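Local coordinates for protein luciferase-like enzymeAMP-CoA-ligase (Zophobas atratus, PDB 4W8O) that probably activates carboxylic acids with ATP as an AMP-forming, luciferase-like CoA ligase of the ANL superfamily, at residues A[218-223]-A[262-267]. Residues are numbered along the deposited sequence; the frame is centred on the assembly and turned at random.
Sequences SILHFT and YKLTSL
In one of the two mixed, largely parallel sheets of the ANL-type AMP-binding fold, strands 218-221 and 266-268 run as parallel neighbours, and residues 262-267 bring the chain from the end of helix 252-262 onto the sheet. Two parallel bridges, Ile219 with Ser266 and Leu220 with Leu267, fix the register. The Leu220 N–Ser266 O hydrogen bond (3.1 Å) is nearly straight at 168°, yet its donor stands above the carbonyl plane. Where the strand begins, Ser218 O is gripped twice: Thr265 N reaches it at 3.0 Å, in the carbonyl plane on a lone pair, while Ser266 N comes in from above that plane. Thr265 OG1 sits between the backbone N and C of its own residue (chi1 62°), which lets it accept from Ser218 N at 3.0 Å and donate to Ser266 OG; the latter also bonds Asp215 O. An alanine in place of Thr265 would remove OG1, and so would probably cost Ser218 N its acceptor and Ser266 OG a donor, loosening the start of the strand pairing. Helix 252-262 packs on the face bearing Leu220 and Leu267, with Thr255 touching both leucines, which lie side by side and point the same way, Leu220 CG 4.2 Å from Leu267 CD1. Leu264 crosses Leu220 obliquely, its CD1 3.5 Å from Leu220 CB. Just past strand 218-221, the Phe222 ring is met obliquely by Leu267 CD1, 3.6 Å from Phe222 CE2.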
ATOM      1  N   SER A 218       1.929 -12.000 -10.775  1.00 41.33           N
ATOM      2  CA  SER A 218       1.020 -11.159 -11.530  1.00 40.87           C
ATOM      3  C   SER A 218      -0.205 -10.834 -10.656  1.00 39.23           C
ATOM      4  O   SER A 218      -1.128 -11.651 -10.518  1.00 38.31           O
ATOM      5  CB  SER A 218       0.628 -11.860 -12.828  1.00 42.60           C
ATOM      6  OG  SER A 218       0.011 -10.935 -13.699  1.00 44.76           O
ATOM      7  N   ILE A 219      -0.192  -9.643 -10.057  1.00 36.98           N
ATOM      8  CA  ILE A 219      -1.185  -9.272  -9.048  1.00 36.20           C
ATOM      9  C   ILE A 219      -2.099  -8.141  -9.524  1.00 34.71           C
ATOM     10  O   ILE A 219      -1.632  -7.106  -9.987  1.00 34.16           O
ATOM     11  CB  ILE A 219      -0.534  -8.914  -7.686  1.00 35.81           C
ATOM     12  CG1 ILE A 219      -1.619  -8.560  -6.654  1.00 35.54           C
ATOM     13  CG2 ILE A 219       0.469  -7.772  -7.821  1.00 35.02           C
ATOM     14  CD1 ILE A 219      -1.124  -8.494  -5.223  1.00 35.29           C
ATOM     15  N   LEU A 220      -3.408  -8.371  -9.414  1.00 34.34           N
ATOM     16  CA  LEU A 220      -4.430  -7.383  -9.760  1.00 34.12           C
ATOM     17  C   LEU A 220      -4.906  -6.677  -8.496  1.00 33.22           C
ATOM     18  O   LEU A 220      -5.063  -7.306  -7.447  1.00 33.18           O
ATOM     19  CB  LEU A 220      -5.621  -8.058 -10.456  1.00 35.08           C
ATOM     20  CG  LEU A 220      -6.874  -7.228 -10.777  1.00 35.22           C
ATOM     21  CD1 LEU A 220      -6.558  -6.042 -11.674  1.00 34.72           C
ATOM     22  CD2 LEU A 220      -7.934  -8.101 -11.436  1.00 36.69           C
ATOM     23  N   HIS A 221      -5.130  -5.370  -8.589  1.00 32.52           N
ATOM     24  CA  HIS A 221      -5.802  -4.661  -7.512  1.00 31.93           C
ATOM     25  C   HIS A 221      -6.607  -3.495  -8.050  1.00 31.44           C
ATOM     26  O   HIS A 221      -6.437  -3.077  -9.194  1.00 31.46           O
ATOM     27  CB  HIS A 221      -4.791  -4.186  -6.474  1.00 31.47           C
ATOM     28  CG  HIS A 221      -3.978  -3.022  -6.925  1.00 31.58           C
ATOM     29  ND1 HIS A 221      -4.162  -1.751  -6.429  1.00 32.04           N
ATOM     30  CD2 HIS A 221      -2.998  -2.929  -7.850  1.00 32.24           C
ATOM     31  CE1 HIS A 221      -3.319  -0.925  -7.022  1.00 32.13           C
ATOM     32  NE2 HIS A 221      -2.605  -1.615  -7.891  1.00 32.22           N
ATOM     33  N   PHE A 222      -7.486  -2.981  -7.207  1.00 31.28           N
ATOM     34  CA  PHE A 222      -8.381  -1.888  -7.574  1.00 31.56           C
ATOM     35  C   PHE A 222      -8.138  -0.630  -6.756  1.00 30.57           C
ATOM     36  O   PHE A 222      -8.524   0.454  -7.183  1.00 31.65           O
ATOM     37  CB  PHE A 222      -9.834  -2.341  -7.392  1.00 32.43           C
ATOM     38  CG  PHE A 222     -10.168  -3.593  -8.156  1.00 33.93           C
ATOM     39  CD1 PHE A 222     -10.497  -3.533  -9.501  1.00 34.65           C
ATOM     40  CD2 PHE A 222     -10.130  -4.830  -7.540  1.00 35.00           C
ATOM     41  CE1 PHE A 222     -10.784  -4.682 -10.216  1.00 35.33           C
ATOM     42  CE2 PHE A 222     -10.417  -5.986  -8.250  1.00 36.08           C
ATOM     43  CZ  PHE A 222     -10.742  -5.909  -9.590  1.00 36.40           C
ATOM     44  N   THR A 223      -7.532  -0.775  -5.579  1.00 30.08           N
ATOM     45  CA  THR A 223      -7.308   0.342  -4.669  1.00 29.96           C
ATOM     46  C   THR A 223      -6.358   1.357  -5.271  1.00 29.28           C
ATOM     47  O   THR A 223      -5.385   0.998  -5.924  1.00 29.43           O
ATOM     48  CB  THR A 223      -6.683  -0.113  -3.328  1.00 30.52           C
ATOM     49  OG1 THR A 223      -5.622  -1.053  -3.577  1.00 29.84           O
ATOM     50  CG2 THR A 223      -7.739  -0.746  -2.423  1.00 31.63           C
ATOM     51  N   TYR A 262      -4.675 -12.188 -18.600  1.00 45.00           N
ATOM     52  CA  TYR A 262      -3.299 -11.865 -18.212  1.00 46.07           C
ATOM     53  C   TYR A 262      -2.634 -12.991 -17.421  1.00 46.41           C
ATOM     54  O   TYR A 262      -1.476 -12.866 -17.032  1.00 47.14           O
ATOM     55  CB  TYR A 262      -3.265 -10.548 -17.424  1.00 44.93           C
ATOM     56  CG  TYR A 262      -3.854  -9.395 -18.208  1.00 44.61           C
ATOM     57  CD1 TYR A 262      -3.224  -8.920 -19.350  1.00 46.05           C
ATOM     58  CD2 TYR A 262      -5.054  -8.800 -17.823  1.00 43.70           C
ATOM     59  CE1 TYR A 262      -3.757  -7.875 -20.087  1.00 46.68           C
ATOM     60  CE2 TYR A 262      -5.599  -7.754 -18.554  1.00 44.01           C
ATOM     61  CZ  TYR A 262      -4.949  -7.298 -19.685  1.00 45.70           C
ATOM     62  OH  TYR A 262      -5.478  -6.265 -20.422  1.00 46.78           O
ATOM     63  N   LYS A 263      -3.361 -14.087 -17.201  1.00 46.28           N
ATOM     64  CA  LYS A 263      -2.856 -15.221 -16.429  1.00 46.90           C
ATOM     65  C   LYS A 263      -2.420 -14.769 -15.044  1.00 44.76           C
ATOM     66  O   LYS A 263      -1.304 -15.039 -14.610  1.00 44.72           O
ATOM     67  CB  LYS A 263      -1.703 -15.910 -17.163  1.00 49.99           C
ATOM     68  CG  LYS A 263      -2.039 -16.300 -18.592  1.00 52.44           C
ATOM     69  CD  LYS A 263      -0.904 -17.084 -19.226  1.00 55.72           C
ATOM     70  CE  LYS A 263      -1.023 -17.109 -20.740  1.00 58.15           C
ATOM     71  NZ  LYS A 263      -2.256 -17.807 -21.195  1.00 58.34           N
ATOM     72  N   LEU A 264      -3.321 -14.080 -14.354  1.00 42.73           N
ATOM     73  CA  LEU A 264      -3.031 -13.543 -13.034  1.00 41.69           C
ATOM     74  C   LEU A 264      -2.814 -14.669 -12.039  1.00 41.63           C
ATOM     75  O   LEU A 264      -3.478 -15.702 -12.100  1.00 43.55           O
ATOM     76  CB  LEU A 264      -4.180 -12.656 -12.536  1.00 40.70           C
ATOM     77  CG  LEU A 264      -4.560 -11.438 -13.379  1.00 40.47           C
ATOM     78  CD1 LEU A 264      -5.771 -10.749 -12.760  1.00 39.42           C
ATOM     79  CD2 LEU A 264      -3.377 -10.482 -13.513  1.00 41.34           C
ATOM     80  N   THR A 265      -1.878 -14.451 -11.127  1.00 41.46           N
ATOM     81  CA  THR A 265      -1.598 -15.366 -10.041  1.00 41.98           C
ATOM     82  C   THR A 265      -2.244 -14.897  -8.752  1.00 41.93           C
ATOM     83  O   THR A 265      -2.413 -15.696  -7.830  1.00 42.32           O
ATOM     84  CB  THR A 265      -0.085 -15.457  -9.774  1.00 43.07           C
ATOM     85  OG1 THR A 265       0.417 -14.171  -9.372  1.00 42.31           O
ATOM     86  CG2 THR A 265       0.647 -15.930 -11.010  1.00 44.16           C
ATOM     87  N   SER A 266      -2.581 -13.605  -8.670  1.00 40.84           N
ATOM     88  CA  SER A 266      -3.087 -13.036  -7.429  1.00 40.16           C
ATOM     89  C   SER A 266      -4.037 -11.872  -7.647  1.00 38.87           C
ATOM     90  O   SER A 266      -4.091 -11.270  -8.719  1.00 39.15           O
ATOM     91  CB  SER A 266      -1.937 -12.546  -6.545  1.00 41.57           C
ATOM     92  OG  SER A 266      -0.686 -13.030  -6.990  1.00 45.21           O
ATOM     93  N   LEU A 267      -4.753 -11.539  -6.584  1.00 37.31           N
ATOM     94  CA  LEU A 267      -5.649 -10.410  -6.581  1.00 36.98           C
ATOM     95  C   LEU A 267      -5.831  -9.948  -5.144  1.00 35.63           C
ATOM     96  O   LEU A 267      -6.019 -10.777  -4.249  1.00 35.03           O
ATOM     97  CB  LEU A 267      -6.984 -10.833  -7.205  1.00 38.04           C
ATOM     98  CG  LEU A 267      -8.284 -10.198  -6.735  1.00 38.95           C
ATOM     99  CD1 LEU A 267      -8.343  -8.748  -7.184  1.00 40.48           C
ATOM    100  CD2 LEU A 267      -9.452 -10.991  -7.302  1.00 40.34           C
TER